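Local coordinates for type 2A phosphatase-associated protein 42 (Saccharomyces cerevisiae, PDB 2V0P) that inhibits the PP2A-type phosphatase Sit4, associates with PP2A catalytic subunits and takes part in TOR signalling, here represented by its N-terminal domain, at residues I62-A68 and L200-L205; R172-S177 and H209-D214. All blocks are in the same frame, centred on the assembly; numbering follows the deposited sequence.

Interaction 1 (I62-A68 and L200-L205); sequences IDDVSTA and LRELYL
Arg201 reaches from its helix across to the 62-68 loop and takes hold of the Val65 carbonyl with both terminal nitrogens. NH2 lies 2.8 Å from Val65 O and NH1 2.9 Å from the same atom, an end-on grip in the planes of both the carbonyl and the guanidinium. NH1 also donates to Thr67 OG1 at 2.8 Å, the straightest of the three bonds (N-H...O 155°), so the guanidinium is held along one edge, which probably restrains its rotation. A long side chain with a planar end rich in N-H groups suits this place: CG stands anti to the backbone N (chi1 -175°) and the chain runs extended as far as NE. Asp63 OD1, 5.4 Å from Arg201 NH2, does not touch it but probably adds a mild electrostatic pull.

This N-terminal domain has an all-helical, tetratricopeptide repeat-like fold, and the contact brings the loop between helices 29-52 and 75-83 against the start of helix 199-231, at the surface.

Thr67 serves polar and apolar contacts alike, its hydroxyl turned to the arginine while CG2 rests 3.6 Å from Arg201 CA and also meets the rim of the Tyr204 ring. That ring turns its edge to the backbone, CD2 being 3.4 Å from Thr67 O. Ile62 CG1 lies alongside Leu205 CD2, 3.9 Å away, the two side chains running in opposite senses, and Ile62 also touches Leu123.

Interaction 2 (R172-S177 and H209-D214); sequences RNKEIS and HHFSLD
Arg172 and His209, neighbours across two helices, share one acceptor, Asp125 OD2: the arginine NE meets it in a salt bridge and the imidazole NE2 in a hydrogen bond. The guanidinium and ring planes stand 75° apart, with Arg172 NH2 3.5 Å from His209 CE1 at the ring edge. Within helix 156-186, Arg172 NH1 also forms a hydrogen-bonded salt bridge with Glu175 OE1 at 2.8 Å. With an alanine in place of Arg172, Glu175 would probably lose its mate, Asp125 would keep only His209 of this pair, and the ring edge would be uncovered.

The two branches of Ile176 let it meet different partners. CG1 sits over the face of the His209 ring, 3.8 Å from its centroid and 11° off the normal, a CH-pi contact; CG2, anti to the backbone N, packs on the His210 backbone. Leu213 packs against the same helix, CD2 3.7 Å from Arg172 CG, and the Asn173 amide oxygen rests against its CB without hydrogen bonding.

Consecutive helices 156-186 and 199-231 pair as an antiparallel helical hairpin of this TPR-like domain, the segment axes 9.2 Å apart at 156°, while Val128 of helix 126-133 touches Leu213 and helix 93-120 meets Phe211 and Ser212.

In the fold
From the N terminus, the chain passes helices 4-19 and 29-52 before entering the 62-68 loop, the first half of interaction 1. It then runs through helices 75-83, 93-120, 126-133 and 143-146 to helix 156-186, which carries the first half of interaction 2. Helix 199-231 supplies both second halves in turn: 200-205 closes a long excursion back to the early loop, and 209-214 closes a shorter return to helix 156-186. The two contacts therefore cross rather than nest. Because both second halves lie on helix 199-231, this one helix joins the loop at the surface and the antiparallel helix 156-186 within the same TPR-like domain, through contacts whose centres are about 17 Å apart.

Interaction 1 (I62-A68 and L200-L205)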
loop_
_atom_site.group_PDB
_atom_site.type_symbol
_atom_site.label_atom_id
_atom_site.label_comp_id
_atom_site.label_asym_id
_atom_site.label_seq_id
_atom_site.Cartn_x
_atom_site.Cartn_y
_atom_site.Cartn_z
ATOM N N ILE A 62 8.458 37.148 -4.988
ATOM C CA ILE A 62 9.601 36.627 -5.733
ATOM C C ILE A 62 10.358 37.750 -6.484
ATOM O O ILE A 62 11.524 37.601 -6.726
ATOM C CB ILE A 62 9.240 35.491 -6.723
ATOM C CG1 ILE A 62 10.484 34.723 -7.199
ATOM C CG2 ILE A 62 8.507 36.040 -7.924
ATOM C CD1 ILE A 62 11.297 34.049 -6.118
ATOM N N ASP A 63 9.704 38.856 -6.821
ATOM C CA ASP A 63 10.440 40.002 -7.444
ATOM C C ASP A 63 11.639 40.417 -6.579
ATOM O O ASP A 63 12.598 41.044 -7.061
ATOM C CB ASP A 63 9.518 41.199 -7.684
ATOM C CG ASP A 63 8.599 41.025 -8.911
ATOM O OD1 ASP A 63 8.929 40.263 -9.838
ATOM O OD2 ASP A 63 7.531 41.663 -8.940
ATOM N N ASP A 64 11.580 40.075 -5.290
ATOM C CA ASP A 64 12.533 40.640 -4.313
ATOM C C ASP A 64 13.790 39.797 -4.180
ATOM O O ASP A 64 14.740 40.164 -3.476
ATOM C CB ASP A 64 11.873 40.801 -2.946
ATOM C CG ASP A 64 10.831 41.890 -2.921
ATOM O OD1 ASP A 64 11.136 43.042 -3.309
ATOM O OD2 ASP A 64 9.702 41.593 -2.489
ATOM N N VAL A 65 13.800 38.691 -4.895
ATOM C CA VAL A 65 14.824 37.707 -4.777
ATOM C C VAL A 65 15.706 37.784 -6.009
ATOM O O VAL A 65 15.233 37.773 -7.179
ATOM C CB VAL A 65 14.190 36.267 -4.550
ATOM C CG1 VAL A 65 15.235 35.231 -4.299
ATOM C CG2 VAL A 65 13.180 36.273 -3.366
ATOM N N SER A 66 16.995 37.896 -5.749
ATOM C CA SER A 66 17.947 38.022 -6.806
ATOM C C SER A 66 18.113 36.678 -7.431
ATOM O O SER A 66 17.816 35.648 -6.819
ATOM C CB SER A 66 19.279 38.612 -6.313
ATOM O OG SER A 66 19.137 40.016 -6.095
ATOM N N THR A 67 18.601 36.649 -8.653
ATOM C CA THR A 67 18.423 35.427 -9.457
ATOM C C THR A 67 19.116 34.234 -8.836
ATOM O O THR A 67 18.557 33.178 -8.758
ATOM C CB THR A 67 18.801 35.655 -10.952
ATOM O OG1 THR A 67 17.824 36.498 -11.523
ATOM C CG2 THR A 67 18.808 34.341 -11.749
ATOM N N ALA A 68 20.347 34.415 -8.373
ATOM C CA ALA A 68 21.103 33.326 -7.868
ATOM C C ALA A 68 20.591 32.825 -6.497
ATOM O O ALA A 68 20.913 31.769 -6.143
ATOM C CB ALA A 68 22.566 33.658 -7.852
ATOM N N LEU A 200 18.406 32.400 -17.260
ATOM C CA LEU A 200 18.759 31.786 -15.976
ATOM C C LEU A 200 17.647 31.832 -14.953
ATOM O O LEU A 200 17.315 30.802 -14.274
ATOM C CB LEU A 200 20.019 32.433 -15.378
ATOM C CG LEU A 200 20.968 31.441 -14.731
ATOM C CD1 LEU A 200 21.629 30.635 -15.844
ATOM C CD2 LEU A 200 22.036 32.159 -13.885
ATOM N N ARG A 201 17.105 33.016 -14.792
ATOM C CA ARG A 201 16.040 33.261 -13.850
ATOM C C ARG A 201 14.811 32.401 -14.138
ATOM O O ARG A 201 14.157 31.965 -13.224
ATOM C CB ARG A 201 15.625 34.722 -13.872
ATOM C CG ARG A 201 14.607 35.070 -12.829
ATOM C CD ARG A 201 14.571 36.573 -12.563
ATOM N NE ARG A 201 13.766 36.810 -11.384
ATOM C CZ ARG A 201 14.248 37.057 -10.167
ATOM N NH1 ARG A 201 15.581 37.163 -9.953
ATOM N NH2 ARG A 201 13.383 37.220 -9.166
ATOM N N GLU A 202 14.497 32.253 -15.437
ATOM C CA GLU A 202 13.392 31.428 -15.876
ATOM C C GLU A 202 13.658 29.954 -15.547
ATOM O O GLU A 202 12.806 29.289 -15.040
ATOM C CB GLU A 202 13.171 31.625 -17.371
ATOM C CG GLU A 202 12.132 30.704 -17.986
ATOM C CD GLU A 202 11.868 31.016 -19.447
ATOM O OE1 GLU A 202 12.829 31.373 -20.164
ATOM O OE2 GLU A 202 10.703 30.900 -19.885
ATOM N N LEU A 203 14.860 29.483 -15.843
ATOM C CA LEU A 203 15.271 28.143 -15.493
ATOM C C LEU A 203 15.124 27.815 -13.987
ATOM O O LEU A 203 14.625 26.745 -13.620
ATOM C CB LEU A 203 16.680 27.895 -16.021
ATOM C CG LEU A 203 17.467 26.649 -15.656
ATOM C CD1 LEU A 203 16.659 25.424 -16.047
ATOM C CD2 LEU A 203 18.831 26.652 -16.345
ATOM N N TYR A 204 15.580 28.717 -13.127
ATOM C CA TYR A 204 15.519 28.535 -11.722
ATOM C C TYR A 204 14.109 28.436 -11.183
ATOM O O TYR A 204 13.844 27.597 -10.339
ATOM C CB TYR A 204 16.319 29.620 -10.985
ATOM C CG TYR A 204 17.791 29.555 -11.261
ATOM C CD1 TYR A 204 18.377 28.409 -11.796
ATOM C CD2 TYR A 204 18.619 30.617 -10.930
ATOM C CE1 TYR A 204 19.761 28.341 -12.035
ATOM C CE2 TYR A 204 19.984 30.564 -11.170
ATOM C CZ TYR A 204 20.555 29.423 -11.699
ATOM O OH TYR A 204 21.931 29.386 -11.907
ATOM N N LEU A 205 13.242 29.286 -11.661
ATOM C CA LEU A 205 11.830 29.271 -11.362
ATOM C C LEU A 205 11.159 28.005 -11.873
ATOM O O LEU A 205 10.348 27.506 -11.177
ATOM C CB LEU A 205 11.102 30.474 -11.897
ATOM C CG LEU A 205 11.534 31.781 -11.199
ATOM C CD1 LEU A 205 11.077 32.937 -11.999
ATOM C CD2 LEU A 205 10.988 31.837 -9.785
#

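Interaction 2 (R172-S177 and H209-D214)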
loop_
_atom_site.group_PDB
_atom_site.type_symbol
_atom_site.label_atom_id
_atom_site.label_comp_id
_atom_site.label_asym_id
_atom_site.label_seq_id
_atom_site.Cartn_x
_atom_site.Cartn_y
_atom_site.Cartn_z
ATOM N N ARG A 172 0.659 17.159 -15.613
ATOM C CA ARG A 172 1.202 18.455 -15.245
ATOM C C ARG A 172 2.716 18.341 -14.997
ATOM O O ARG A 172 3.496 19.160 -15.470
ATOM C CB ARG A 172 0.492 19.033 -14.022
ATOM C CG ARG A 172 0.976 20.433 -13.602
ATOM C CD ARG A 172 0.743 21.482 -14.720
ATOM N NE ARG A 172 0.904 22.861 -14.260
ATOM C CZ ARG A 172 1.080 23.906 -15.062
ATOM N NH1 ARG A 172 1.082 23.763 -16.392
ATOM N NH2 ARG A 172 1.219 25.119 -14.545
ATOM N N ASN A 173 3.109 17.281 -14.295
ATOM C CA ASN A 173 4.477 16.947 -14.029
ATOM C C ASN A 173 5.291 16.773 -15.296
ATOM O O ASN A 173 6.384 17.312 -15.411
ATOM C CB ASN A 173 4.484 15.637 -13.246
ATOM C CG ASN A 173 5.577 15.557 -12.239
ATOM O OD1 ASN A 173 6.355 16.467 -12.064
ATOM N ND2 ASN A 173 5.624 14.445 -11.536
ATOM N N LYS A 174 4.753 16.025 -16.252
ATOM C CA LYS A 174 5.353 15.848 -17.562
ATOM C C LYS A 174 5.499 17.174 -18.303
ATOM O O LYS A 174 6.516 17.433 -18.912
ATOM C CB LYS A 174 4.502 14.881 -18.389
ATOM C CG LYS A 174 5.110 14.459 -19.702
ATOM C CD LYS A 174 4.324 13.301 -20.322
ATOM C CE LYS A 174 4.347 13.365 -21.839
ATOM N NZ LYS A 174 3.512 14.491 -22.367
ATOM N N GLU A 175 4.476 18.001 -18.251
ATOM C CA GLU A 175 4.486 19.273 -18.946
ATOM C C GLU A 175 5.682 20.122 -18.432
ATOM O O GLU A 175 6.533 20.531 -19.204
ATOM C CB GLU A 175 3.166 19.976 -18.703
ATOM C CG GLU A 175 2.944 21.214 -19.532
ATOM C CD GLU A 175 1.717 22.002 -19.089
ATOM O OE1 GLU A 175 1.025 21.561 -18.136
ATOM O OE2 GLU A 175 1.454 23.068 -19.691
ATOM N N ILE A 176 5.735 20.312 -17.123
ATOM C CA ILE A 176 6.751 21.168 -16.464
ATOM C C ILE A 176 8.113 20.529 -16.612
ATOM O O ILE A 176 9.089 21.240 -16.910
ATOM C CB ILE A 176 6.348 21.466 -15.020
ATOM C CG1 ILE A 176 5.075 22.307 -15.035
ATOM C CG2 ILE A 176 7.474 22.074 -14.201
ATOM C CD1 ILE A 176 5.103 23.446 -15.977
ATOM N N SER A 177 8.192 19.206 -16.517
ATOM C CA SER A 177 9.464 18.554 -16.827
ATOM C C SER A 177 10.012 18.878 -18.226
ATOM O O SER A 177 11.199 19.199 -18.367
ATOM C CB SER A 177 9.430 17.042 -16.609
ATOM O OG SER A 177 9.208 16.783 -15.267
ATOM N N HIS A 209 9.318 24.857 -9.954
ATOM C CA HIS A 209 8.024 24.392 -10.402
ATOM C C HIS A 209 8.034 22.840 -10.472
ATOM O O HIS A 209 7.137 22.253 -9.981
ATOM C CB HIS A 209 7.683 25.022 -11.755
ATOM C CG HIS A 209 6.230 24.960 -12.095
ATOM N ND1 HIS A 209 5.646 25.792 -13.028
ATOM C CD2 HIS A 209 5.233 24.207 -11.580
ATOM C CE1 HIS A 209 4.359 25.505 -13.109
ATOM N NE2 HIS A 209 4.087 24.559 -12.235
ATOM N N HIS A 210 9.086 22.247 -11.016
ATOM C CA HIS A 210 9.178 20.838 -11.281
ATOM C C HIS A 210 9.300 20.196 -9.909
ATOM O O HIS A 210 8.603 19.258 -9.636
ATOM C CB HIS A 210 10.364 20.543 -12.180
ATOM C CG HIS A 210 10.812 19.133 -12.159
ATOM N ND1 HIS A 210 12.039 18.751 -11.658
ATOM C CD2 HIS A 210 10.185 17.992 -12.522
ATOM C CE1 HIS A 210 12.148 17.435 -11.721
ATOM N NE2 HIS A 210 11.037 16.953 -12.244
ATOM N N PHE A 211 10.135 20.797 -9.043
ATOM C CA PHE A 211 10.261 20.333 -7.661
ATOM C C PHE A 211 8.946 20.231 -6.870
ATOM O O PHE A 211 8.718 19.233 -6.166
ATOM C CB PHE A 211 11.319 21.138 -6.922
ATOM C CG PHE A 211 12.674 21.023 -7.500
ATOM C CD1 PHE A 211 13.011 20.033 -8.362
ATOM C CD2 PHE A 211 13.684 21.934 -7.079
ATOM C CE1 PHE A 211 14.336 19.918 -8.869
ATOM C CE2 PHE A 211 14.964 21.838 -7.554
ATOM C CZ PHE A 211 15.310 20.846 -8.455
ATOM N N SER A 212 8.082 21.226 -6.988
ATOM C CA SER A 212 6.837 21.229 -6.292
ATOM C C SER A 212 5.929 20.075 -6.780
ATOM O O SER A 212 5.266 19.454 -5.966
ATOM C CB SER A 212 6.129 22.586 -6.425
ATOM O OG SER A 212 5.523 22.676 -7.677
ATOM N N LEU A 213 5.948 19.775 -8.068
ATOM C CA LEU A 213 5.186 18.667 -8.582
ATOM C C LEU A 213 5.826 17.323 -8.089
ATOM O O LEU A 213 5.116 16.531 -7.567
ATOM C CB LEU A 213 5.041 18.756 -10.078
ATOM C CG LEU A 213 4.122 19.957 -10.441
ATOM C CD1 LEU A 213 4.471 20.417 -11.793
ATOM C CD2 LEU A 213 2.628 19.552 -10.407
ATOM N N ASP A 214 7.136 17.141 -8.241
ATOM C CA ASP A 214 7.849 15.981 -7.775
ATOM C C ASP A 214 7.519 15.712 -6.331
ATOM O O ASP A 214 7.285 14.592 -5.985
ATOM C CB ASP A 214 9.386 16.188 -7.885
ATOM C CG ASP A 214 10.180 14.882 -7.621
ATOM O OD1 ASP A 214 9.843 13.849 -8.261
ATOM O OD2 ASP A 214 11.128 14.891 -6.801
HETATM O O HOH W 1 7.959 12.978 -9.480
#